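Local structure of trypsin-resistant surface T6 protein (Streptococcus pyogenes serotype M6, 4P0D) at residues L202-N207 / N241-S246; L172-T177 / Y261-N266; I112-S117 / Y137-V142; Y24-G29 / A93-A98. The protein forms the backbone subunit of the cell-wall-anchored pili on the surface of this bacterium, most likely polymerised through its sortase motif. The protein carries 1 engineered substitution. All coordinates share one frame; numbering follows the deposited sequence. Where two conformers were deposited one is given.

How the contacts relate
The four contacts form two pairs. Contacts 1 and 2 lie within the Cna-B-like domain, centres 9 Å apart, where strand 258-265 pairs with strand 171-179 and with strand 202-213; contact 1 is nested in the chain loop that contact 2 closes, and the hydroxyl of T203 probably bonds N266. Contacts 3 and 4 lie in the Ig-like domain, centres 10 Å apart, and share the pairing of strands 94-101 and 108-116, with L114 O accepting from Y96 N. About 26 Å separates the nearest atoms of contacts 1 and 3. The bound calcium ion is about 13 Å from the L114 side chain of contact 3.

Contact 1 (L202-N207 / N241-S246); sequences LTFNFN and NGFNLS
N241 and F204 meet inside the Cna-B-like domain, a beta sandwich of this backbone pilin, where the start of strand 242-247 comes up against strand 202-213 without pairing with it. The tight part is the carboxamide of N241, which grips two backbone groups of 202-207. Its ND2 donates to L202 O at 2.6 Å, nearly straight at 171° and close to the amide plane, and also bonds M198 O; its OD1 accepts from F204 N at 2.9 Å. CG stands anti to the backbone N (chi1 -165°), and the amide takes one donor and one acceptor place along 202-207, as a paired strand's backbone would. F204 adds close ring packing: G242 CA sits over one face of its ring, 3.8 Å from the centroid. The F204 and F243 rings are near parallel but slid apart and barely overlap, touching through F204 CZ and F243 CD1. F243 in turn meets Y261 edge-to-face. Toward the corner the packing thins, and the partly exposed F206 reaches F243 CB with its ring edge, CE1 lying 4.3 Å away. Beside the amide a water lies within hydrogen-bonding distance of F204 O, 2.7 Å, and more weakly of N241 OD1.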
# COMPACT_ATOMS: atom_id res chain seq x y z
N LEU A 202 12.36 -5.69 5.25
CA LEU A 202 11.28 -6.60 5.60
C LEU A 202 11.27 -7.69 4.55
O LEU A 202 11.41 -7.39 3.38
CB LEU A 202 9.95 -5.84 5.56
CG LEU A 202 9.90 -4.63 6.51
CD1 LEU A 202 8.89 -3.58 6.07
CD2 LEU A 202 9.59 -5.12 7.93
N THR A 203 11.14 -8.95 4.96
CA THR A 203 11.11 -10.04 4.02
C THR A 203 9.66 -10.53 3.94
O THR A 203 9.13 -11.10 4.90
CB THR A 203 12.08 -11.16 4.43
OG1 THR A 203 13.41 -10.63 4.59
CG2 THR A 203 12.10 -12.29 3.39
N PHE A 204 9.03 -10.27 2.81
CA PHE A 204 7.63 -10.64 2.55
C PHE A 204 7.48 -12.14 2.49
O PHE A 204 8.31 -12.80 1.89
CB PHE A 204 7.20 -10.05 1.21
CG PHE A 204 5.82 -10.47 0.77
CD1 PHE A 204 4.70 -10.04 1.46
CD2 PHE A 204 5.65 -11.30 -0.33
CE1 PHE A 204 3.43 -10.43 1.07
CE2 PHE A 204 4.38 -11.68 -0.73
CZ PHE A 204 3.27 -11.25 -0.04
N ASN A 205 6.42 -12.66 3.10
CA ASN A 205 6.11 -14.09 3.06
C ASN A 205 4.86 -14.33 2.23
O ASN A 205 3.74 -14.18 2.71
CB ASN A 205 5.89 -14.66 4.48
CG ASN A 205 5.75 -16.19 4.48
OD1 ASN A 205 5.43 -16.82 3.48
ND2 ASN A 205 6.01 -16.79 5.63
N PHE A 206 5.06 -14.72 0.97
CA PHE A 206 3.93 -14.94 0.06
C PHE A 206 2.99 -16.03 0.56
O PHE A 206 1.78 -15.91 0.45
CB PHE A 206 4.44 -15.27 -1.33
CG PHE A 206 3.34 -15.47 -2.33
CD1 PHE A 206 2.55 -14.41 -2.73
CD2 PHE A 206 3.09 -16.73 -2.87
CE1 PHE A 206 1.54 -14.58 -3.67
CE2 PHE A 206 2.07 -16.91 -3.80
CZ PHE A 206 1.30 -15.83 -4.20
N ASN A 207 3.57 -17.09 1.13
CA ASN A 207 2.80 -18.18 1.72
C ASN A 207 1.88 -17.74 2.85
O ASN A 207 0.93 -18.45 3.15
CB ASN A 207 3.75 -19.30 2.20
N ASN A 241 9.44 -8.19 -3.61
CA ASN A 241 9.27 -8.42 -2.18
C ASN A 241 7.82 -8.13 -1.81
O ASN A 241 7.53 -7.31 -0.93
CB ASN A 241 10.23 -7.51 -1.41
CG ASN A 241 10.39 -7.90 0.05
OD1 ASN A 241 10.20 -9.04 0.43
ND2 ASN A 241 10.78 -6.94 0.85
N GLY A 242 6.90 -8.77 -2.54
CA GLY A 242 5.48 -8.46 -2.41
C GLY A 242 4.65 -9.31 -3.36
O GLY A 242 5.02 -10.44 -3.68
N PHE A 243 3.53 -8.75 -3.81
CA PHE A 243 2.57 -9.47 -4.61
C PHE A 243 1.72 -8.55 -5.48
O PHE A 243 1.58 -7.35 -5.20
CB PHE A 243 1.63 -10.27 -3.71
CG PHE A 243 0.68 -9.42 -2.91
CD1 PHE A 243 1.07 -8.89 -1.67
CD2 PHE A 243 -0.60 -9.12 -3.39
CE1 PHE A 243 0.21 -8.10 -0.94
CE2 PHE A 243 -1.46 -8.33 -2.65
CZ PHE A 243 -1.06 -7.81 -1.43
N ASN A 244 1.15 -9.15 -6.51
CA ASN A 244 0.03 -8.58 -7.25
C ASN A 244 -1.14 -9.54 -7.12
O ASN A 244 -0.95 -10.76 -7.10
CB ASN A 244 0.37 -8.36 -8.72
CG ASN A 244 1.46 -7.33 -8.91
OD1 ASN A 244 1.46 -6.30 -8.28
ND2 ASN A 244 2.42 -7.63 -9.77
N LEU A 245 -2.33 -8.99 -6.97
CA LEU A 245 -3.55 -9.78 -6.84
C LEU A 245 -4.65 -9.09 -7.66
O LEU A 245 -5.09 -7.98 -7.34
CB LEU A 245 -3.95 -9.94 -5.37
CG LEU A 245 -4.74 -11.20 -5.01
CD1 LEU A 245 -5.08 -11.25 -3.53
CD2 LEU A 245 -6.00 -11.29 -5.84
N SER A 246 -5.07 -9.74 -8.74
CA SER A 246 -6.10 -9.21 -9.60
C SER A 246 -7.38 -9.93 -9.27
O SER A 246 -7.43 -11.16 -9.36
CB SER A 246 -5.74 -9.39 -11.08
OG SER A 246 -6.76 -8.89 -11.93
O HOH W 1 10.38 -12.35 0.17

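Contact 2 (L172-T177 / Y261-N266); sequences LSYSLT and YKAVVN
L172-T177 and Y261-N266 pair as antiparallel strands through the backbone and, on one buried face, through their side chains; strand 171-179 lies between strand 139-155 and strand 258-265. Two hydrogen-bonded pairs, L172 with A263 and Y174 with Y261, flank the non-hydrogen-bonded pair of S173 and K262. L172 N to A263 O and Y174 N to Y261 O are both 2.7 Å, each donor nearly in line with the carbonyl. On the buried face Y174 CB lies over the Y261 ring, 4.0 Å from its centroid and offset toward the rim at CE2. The two rings are almost parallel, planes 13° apart, yet displaced so far that they scarcely overlap. This inward face belongs to the core of the Cna-B-like beta sandwich, where M198 also touches both tyrosines. Y261 holds CG between the backbone N and the carbonyl carbon (chi1 44°), and its ring lies under Y174 CB with an edge at L176, whose CD1 is 3.7 Å from Y261 CE1. The Y261 hydroxyl bonds D196. Farther along, L172 CD1 touches V265 CG2. The opposite face is polar: S173 OG lies 3.9 Å from K262 CG, beside an extended lysine chain whose amine points off beyond the pair.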
# COMPACT_ATOMS: atom_id res chain seq x y z
N LEU A 172 5.72 -9.11 11.39
CA LEU A 172 4.72 -8.05 11.33
C LEU A 172 3.54 -8.50 10.47
O LEU A 172 3.75 -9.13 9.41
CB LEU A 172 5.35 -6.78 10.76
CG LEU A 172 6.54 -6.22 11.54
CD1 LEU A 172 6.98 -4.90 10.96
CD2 LEU A 172 6.20 -6.03 12.99
N SER A 173 2.34 -8.17 10.91
CA SER A 173 1.11 -8.66 10.28
C SER A 173 0.38 -7.48 9.66
O SER A 173 -0.07 -6.59 10.36
CB SER A 173 0.21 -9.36 11.31
OG SER A 173 0.88 -10.52 11.81
N TYR A 174 0.28 -7.51 8.34
CA TYR A 174 -0.34 -6.45 7.59
C TYR A 174 -1.72 -6.89 7.11
O TYR A 174 -1.98 -8.06 6.85
CB TYR A 174 0.52 -6.12 6.38
CG TYR A 174 1.87 -5.54 6.68
CD1 TYR A 174 2.97 -6.35 6.94
CD2 TYR A 174 2.05 -4.16 6.70
CE1 TYR A 174 4.21 -5.80 7.20
CE2 TYR A 174 3.29 -3.61 6.97
CZ TYR A 174 4.36 -4.42 7.22
OH TYR A 174 5.58 -3.85 7.47
N SER A 175 -2.61 -5.91 6.99
CA SER A 175 -3.99 -6.14 6.56
C SER A 175 -4.46 -4.99 5.67
O SER A 175 -4.16 -3.81 5.95
CB SER A 175 -4.91 -6.31 7.77
OG SER A 175 -4.95 -5.15 8.56
N LEU A 176 -5.16 -5.34 4.60
CA LEU A 176 -5.69 -4.36 3.67
C LEU A 176 -7.20 -4.48 3.64
O LEU A 176 -7.74 -5.59 3.61
CB LEU A 176 -5.18 -4.63 2.27
CG LEU A 176 -3.69 -4.55 1.99
CD1 LEU A 176 -3.41 -5.01 0.55
CD2 LEU A 176 -3.18 -3.14 2.20
N THR A 177 -7.88 -3.35 3.68
CA THR A 177 -9.30 -3.32 3.32
C THR A 177 -9.48 -2.27 2.23
O THR A 177 -8.67 -1.36 2.10
CB THR A 177 -10.20 -2.98 4.51
OG1 THR A 177 -9.93 -1.65 4.94
CG2 THR A 177 -9.96 -3.97 5.69
N TYR A 261 -1.33 -10.43 5.24
CA TYR A 261 -0.03 -11.02 4.94
C TYR A 261 1.00 -10.61 5.98
O TYR A 261 0.78 -9.69 6.76
CB TYR A 261 0.44 -10.67 3.54
CG TYR A 261 0.25 -9.23 3.15
CD1 TYR A 261 -0.97 -8.76 2.67
CD2 TYR A 261 1.30 -8.32 3.26
CE1 TYR A 261 -1.15 -7.43 2.31
CE2 TYR A 261 1.14 -6.99 2.90
CZ TYR A 261 -0.07 -6.55 2.42
OH TYR A 261 -0.20 -5.22 2.06
N LYS A 262 2.12 -11.31 5.99
CA LYS A 262 3.14 -11.08 6.99
C LYS A 262 4.47 -10.81 6.37
O LYS A 262 4.74 -11.26 5.26
CB LYS A 262 3.27 -12.31 7.86
CG LYS A 262 2.09 -12.55 8.77
CD LYS A 262 2.36 -13.86 9.49
CE LYS A 262 1.30 -14.22 10.50
NZ LYS A 262 1.75 -15.53 11.08
N ALA A 263 5.33 -10.11 7.10
CA ALA A 263 6.71 -10.00 6.76
C ALA A 263 7.57 -10.02 8.02
O ALA A 263 7.08 -9.72 9.11
CB ALA A 263 6.97 -8.75 5.94
N VAL A 264 8.83 -10.40 7.89
CA VAL A 264 9.73 -10.46 9.05
C VAL A 264 10.92 -9.51 8.90
O VAL A 264 11.58 -9.48 7.85
CB VAL A 264 10.25 -11.89 9.28
CG1 VAL A 264 11.12 -12.32 8.12
CG2 VAL A 264 11.02 -11.97 10.59
N VAL A 265 11.21 -8.79 9.98
CA VAL A 265 12.21 -7.72 9.97
C VAL A 265 13.56 -8.41 9.86
O VAL A 265 13.87 -9.32 10.63
CB VAL A 265 12.13 -6.87 11.27
CG1 VAL A 265 13.17 -5.74 11.27
CG2 VAL A 265 10.75 -6.28 11.44
N ASN A 266 14.34 -8.03 8.84
CA ASN A 266 15.67 -8.63 8.58
C ASN A 266 16.80 -7.66 8.94
O ASN A 266 16.56 -6.56 9.41
CB ASN A 266 15.78 -9.12 7.13
CG ASN A 266 15.71 -7.98 6.10
OD1 ASN A 266 16.47 -7.00 6.17
ND2 ASN A 266 14.81 -8.11 5.14

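Contact 3 (I112-S117 / Y137-V142); sequences ILLAAS and YGQTSV
I112 touches S141 through CG2, which lies 3.7 Å from S141 CB, at the end of the contact where the two backbones stand too far apart to pair directly. L113 instead works through its carbonyl: a water donates to L113 O and is hydrogen-bonded to S141 OG, bridging the gap. L114 turns CD2 toward S141 and reaches its OG at 3.1 Å, a snug approach of methyl to hydroxyl; I112 and L114 also both pack on I12 of strand 7-13. At A115 the side chain of Q139 spans the gap. Its CG is anti to the backbone N (chi1 -166°) and the chain runs on extended, with OE1 accepting from A115 N at 2.8 Å. The nitrogen lies almost in line with the amide carbonyl, though the N-H is bent (143°). A second water lies between the backbones, within hydrogen-bonding distance of A115 O (2.6 Å) and G138 O. A116 brings its CA to 3.2 Å from Y137 O as the two chains draw together, and its CB touches the same oxygen. Finally S117 makes the one direct bridge: S117 N donates to Y137 O, and Y137 N to S117 O at 2.7 Å, the latter donor standing above the carbonyl plane. S117 O also lies at the edge of the Y137 ring, and S117 OG bonds N123 O and N119 N. Antiparallel strands with axes 7.1 Å apart, joined by one direct bridge, two waters and a glutamine amide, are a splayed pair in the beta fold of the Ig-like domain, where Q139 gives its backbone bonds to strand 7-13.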
# COMPACT_ATOMS: atom_id res chain seq x y z
N ILE A 112 -23.75 8.97 -19.06
CA ILE A 112 -25.05 9.65 -19.00
C ILE A 112 -25.62 9.82 -20.40
O ILE A 112 -24.89 10.16 -21.34
CB ILE A 112 -24.96 11.02 -18.31
CG1 ILE A 112 -24.34 10.90 -16.92
CG2 ILE A 112 -26.36 11.63 -18.18
CD1 ILE A 112 -24.03 12.23 -16.26
N LEU A 113 -26.91 9.53 -20.53
CA LEU A 113 -27.65 9.82 -21.75
C LEU A 113 -28.46 11.11 -21.58
O LEU A 113 -29.31 11.20 -20.69
CB LEU A 113 -28.61 8.69 -22.10
CG LEU A 113 -29.54 8.95 -23.28
CD1 LEU A 113 -28.79 8.82 -24.60
CD2 LEU A 113 -30.71 7.97 -23.22
N LEU A 114 -28.22 12.07 -22.46
CA LEU A 114 -28.95 13.32 -22.46
C LEU A 114 -29.57 13.57 -23.82
O LEU A 114 -28.97 13.27 -24.86
CB LEU A 114 -28.04 14.49 -22.11
CG LEU A 114 -27.46 14.46 -20.68
CD1 LEU A 114 -26.29 15.41 -20.57
CD2 LEU A 114 -28.51 14.79 -19.62
N ALA A 115 -30.76 14.14 -23.82
CA ALA A 115 -31.45 14.43 -25.08
C ALA A 115 -32.24 15.72 -24.96
O ALA A 115 -32.83 15.98 -23.92
CB ALA A 115 -32.39 13.28 -25.43
N ALA A 116 -32.22 16.54 -26.03
CA ALA A 116 -33.18 17.64 -26.17
C ALA A 116 -34.31 17.15 -27.08
O ALA A 116 -34.05 16.64 -28.19
CB ALA A 116 -32.53 18.88 -26.73
N SER A 117 -35.54 17.29 -26.60
CA SER A 117 -36.71 16.64 -27.23
C SER A 117 -37.98 17.50 -27.23
O SER A 117 -38.25 18.21 -26.27
CB SER A 117 -37.03 15.34 -26.49
OG SER A 117 -38.19 14.74 -27.04
N TYR A 137 -37.73 20.65 -25.13
CA TYR A 137 -37.37 20.40 -23.74
C TYR A 137 -35.88 20.05 -23.61
O TYR A 137 -35.34 19.32 -24.42
CB TYR A 137 -38.17 19.25 -23.16
CG TYR A 137 -39.67 19.47 -23.06
CD1 TYR A 137 -40.50 19.20 -24.14
CD2 TYR A 137 -40.25 19.89 -21.87
CE1 TYR A 137 -41.87 19.37 -24.05
CE2 TYR A 137 -41.62 20.07 -21.76
CZ TYR A 137 -42.42 19.81 -22.86
OH TYR A 137 -43.77 19.99 -22.77
N GLY A 138 -35.24 20.57 -22.56
CA GLY A 138 -33.93 20.13 -22.16
C GLY A 138 -33.99 18.90 -21.24
O GLY A 138 -35.00 18.19 -21.16
N GLN A 139 -32.89 18.67 -20.54
CA GLN A 139 -32.82 17.54 -19.64
C GLN A 139 -31.78 17.84 -18.58
O GLN A 139 -30.76 18.43 -18.87
CB GLN A 139 -32.45 16.24 -20.38
CG GLN A 139 -32.69 14.99 -19.54
CD GLN A 139 -32.46 13.67 -20.28
OE1 GLN A 139 -32.13 13.63 -21.46
NE2 GLN A 139 -32.64 12.57 -19.55
N THR A 140 -32.08 17.43 -17.35
CA THR A 140 -31.13 17.49 -16.24
C THR A 140 -30.95 16.09 -15.70
O THR A 140 -31.93 15.40 -15.42
CB THR A 140 -31.67 18.40 -15.14
OG1 THR A 140 -31.98 19.68 -15.71
CG2 THR A 140 -30.64 18.57 -14.01
N SER A 141 -29.69 15.66 -15.56
CA SER A 141 -29.37 14.36 -14.99
C SER A 141 -28.39 14.49 -13.83
O SER A 141 -27.47 15.27 -13.89
CB SER A 141 -28.78 13.43 -16.04
OG SER A 141 -29.67 13.35 -17.14
N VAL A 142 -28.61 13.69 -12.79
CA VAL A 142 -27.69 13.61 -11.65
C VAL A 142 -26.56 12.61 -11.95
O VAL A 142 -26.80 11.42 -12.20
CB VAL A 142 -28.46 13.19 -10.39
CG1 VAL A 142 -27.54 13.11 -9.17
CG2 VAL A 142 -29.59 14.19 -10.12
O HOH W 2 -30.04 10.72 -17.85
O HOH W 3 -35.35 16.60 -23.44

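Contact 4 (Y24-G29 / A93-A98); sequences YKIGEG and ASVYIA
A classic beta bulge sets two residues, I26 and G27, against the single V95 and shifts the antiparallel register by one. V95 O accepts two N-H groups from the same face of its plane, I26 N at 2.9 Å and G27 N at 3.1 Å, and V95 N donates back to G27 O. Before the bulge the pairing is regular: Y24 and I97 form a hydrogen-bonded pair, with Y24 N to I97 O at 2.8 Å, and the Y24 ring brings its edge to the same I97 O. K25 and Y96 follow as a non-hydrogen-bonded pair. K25 CG is anti to the backbone N (chi1 -171°) and lies over the face of the Y96 ring, 4.3 Å from its centroid, with CB 3.5 Å from CE2 at the rim. The extended lysine chain then runs on past the ring until CE meets S94 CB at 3.6 Å. On the other face of the sheet I26 CD1 fits between V95 CG1 and I97 CG1, 4.0 and 3.9 Å away, beneath I62 and I66 of helix 56-68, the covering helix of the Ig-like domain. At G27, V95 CB packs against the glycine CA. Sharing one carbonyl between two amides satisfies both bulge N-H groups inside a buried sheet, while the side facing helix 56-68 is largely aliphatic and the other lays a lysine CG on the Y96 ring.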
# COMPACT_ATOMS: atom_id res chain seq x y z
N TYR A 24 -20.96 13.40 -26.57
CA TYR A 24 -20.83 12.81 -27.91
C TYR A 24 -22.19 12.71 -28.52
O TYR A 24 -23.06 12.02 -27.99
CB TYR A 24 -20.23 11.41 -27.80
CG TYR A 24 -18.88 11.38 -27.13
CD1 TYR A 24 -17.73 11.60 -27.86
CD2 TYR A 24 -18.76 11.11 -25.76
CE1 TYR A 24 -16.48 11.56 -27.26
CE2 TYR A 24 -17.52 11.08 -25.15
CZ TYR A 24 -16.37 11.30 -25.91
OH TYR A 24 -15.10 11.27 -25.32
N LYS A 25 -22.41 13.41 -29.63
CA LYS A 25 -23.72 13.38 -30.25
C LYS A 25 -23.91 12.06 -31.01
O LYS A 25 -23.20 11.79 -31.98
CB LYS A 25 -23.89 14.56 -31.19
CG LYS A 25 -25.30 14.74 -31.73
CD LYS A 25 -25.23 15.90 -32.71
CE LYS A 25 -26.56 16.52 -33.02
NZ LYS A 25 -26.28 17.78 -33.77
N ILE A 26 -24.90 11.29 -30.56
CA ILE A 26 -25.23 9.98 -31.14
C ILE A 26 -26.57 9.98 -31.87
O ILE A 26 -26.90 8.98 -32.52
CB ILE A 26 -25.29 8.88 -30.05
CG1 ILE A 26 -26.25 9.27 -28.92
CG2 ILE A 26 -23.89 8.65 -29.50
CD1 ILE A 26 -26.81 8.09 -28.15
N GLY A 27 -27.34 11.06 -31.76
CA GLY A 27 -28.66 11.18 -32.40
C GLY A 27 -28.86 12.58 -32.95
O GLY A 27 -28.85 13.56 -32.19
N GLU A 28 -29.01 12.67 -34.28
CA GLU A 28 -29.33 13.93 -34.97
C GLU A 28 -30.84 14.07 -35.12
O GLU A 28 -31.53 13.13 -35.55
CB GLU A 28 -28.70 13.98 -36.38
CG GLU A 28 -27.23 14.34 -36.41
CD GLU A 28 -26.65 14.50 -37.82
OE1 GLU A 28 -27.20 13.95 -38.80
OE2 GLU A 28 -25.61 15.19 -37.95
N GLY A 29 -31.35 15.24 -34.76
CA GLY A 29 -32.75 15.57 -35.03
C GLY A 29 -32.95 15.83 -36.52
O GLY A 29 -32.26 16.69 -37.10
N ALA A 93 -33.24 19.38 -31.58
CA ALA A 93 -33.44 18.10 -30.94
C ALA A 93 -32.25 17.22 -31.30
O ALA A 93 -31.79 17.22 -32.45
CB ALA A 93 -34.74 17.46 -31.39
N SER A 94 -31.72 16.55 -30.29
CA SER A 94 -30.49 15.78 -30.41
C SER A 94 -30.30 14.93 -29.18
O SER A 94 -30.89 15.19 -28.12
CB SER A 94 -29.30 16.71 -30.62
OG SER A 94 -29.43 17.87 -29.83
N VAL A 95 -29.47 13.89 -29.33
CA VAL A 95 -29.26 12.87 -28.30
C VAL A 95 -27.76 12.72 -28.10
O VAL A 95 -27.03 12.62 -29.08
CB VAL A 95 -29.86 11.52 -28.73
CG1 VAL A 95 -29.90 10.54 -27.57
CG2 VAL A 95 -31.26 11.73 -29.31
N TYR A 96 -27.33 12.73 -26.85
CA TYR A 96 -25.91 12.68 -26.49
C TYR A 96 -25.59 11.62 -25.43
O TYR A 96 -26.41 11.30 -24.58
CB TYR A 96 -25.44 14.04 -25.92
CG TYR A 96 -25.51 15.21 -26.87
CD1 TYR A 96 -26.70 15.90 -27.06
CD2 TYR A 96 -24.39 15.62 -27.58
CE1 TYR A 96 -26.77 16.96 -27.93
CE2 TYR A 96 -24.45 16.70 -28.45
CZ TYR A 96 -25.65 17.36 -28.61
OH TYR A 96 -25.72 18.41 -29.48
N ILE A 97 -24.38 11.11 -25.46
CA ILE A 97 -23.80 10.40 -24.33
C ILE A 97 -22.78 11.33 -23.71
O ILE A 97 -21.92 11.85 -24.41
CB ILE A 97 -23.07 9.12 -24.79
CG1 ILE A 97 -24.07 8.12 -25.38
CG2 ILE A 97 -22.29 8.48 -23.64
CD1 ILE A 97 -25.17 7.70 -24.44
N ALA A 98 -22.88 11.55 -22.40
CA ALA A 98 -21.87 12.32 -21.69
C ALA A 98 -20.97 11.37 -20.92
O ALA A 98 -21.46 10.46 -20.24
CB ALA A 98 -22.54 13.32 -20.76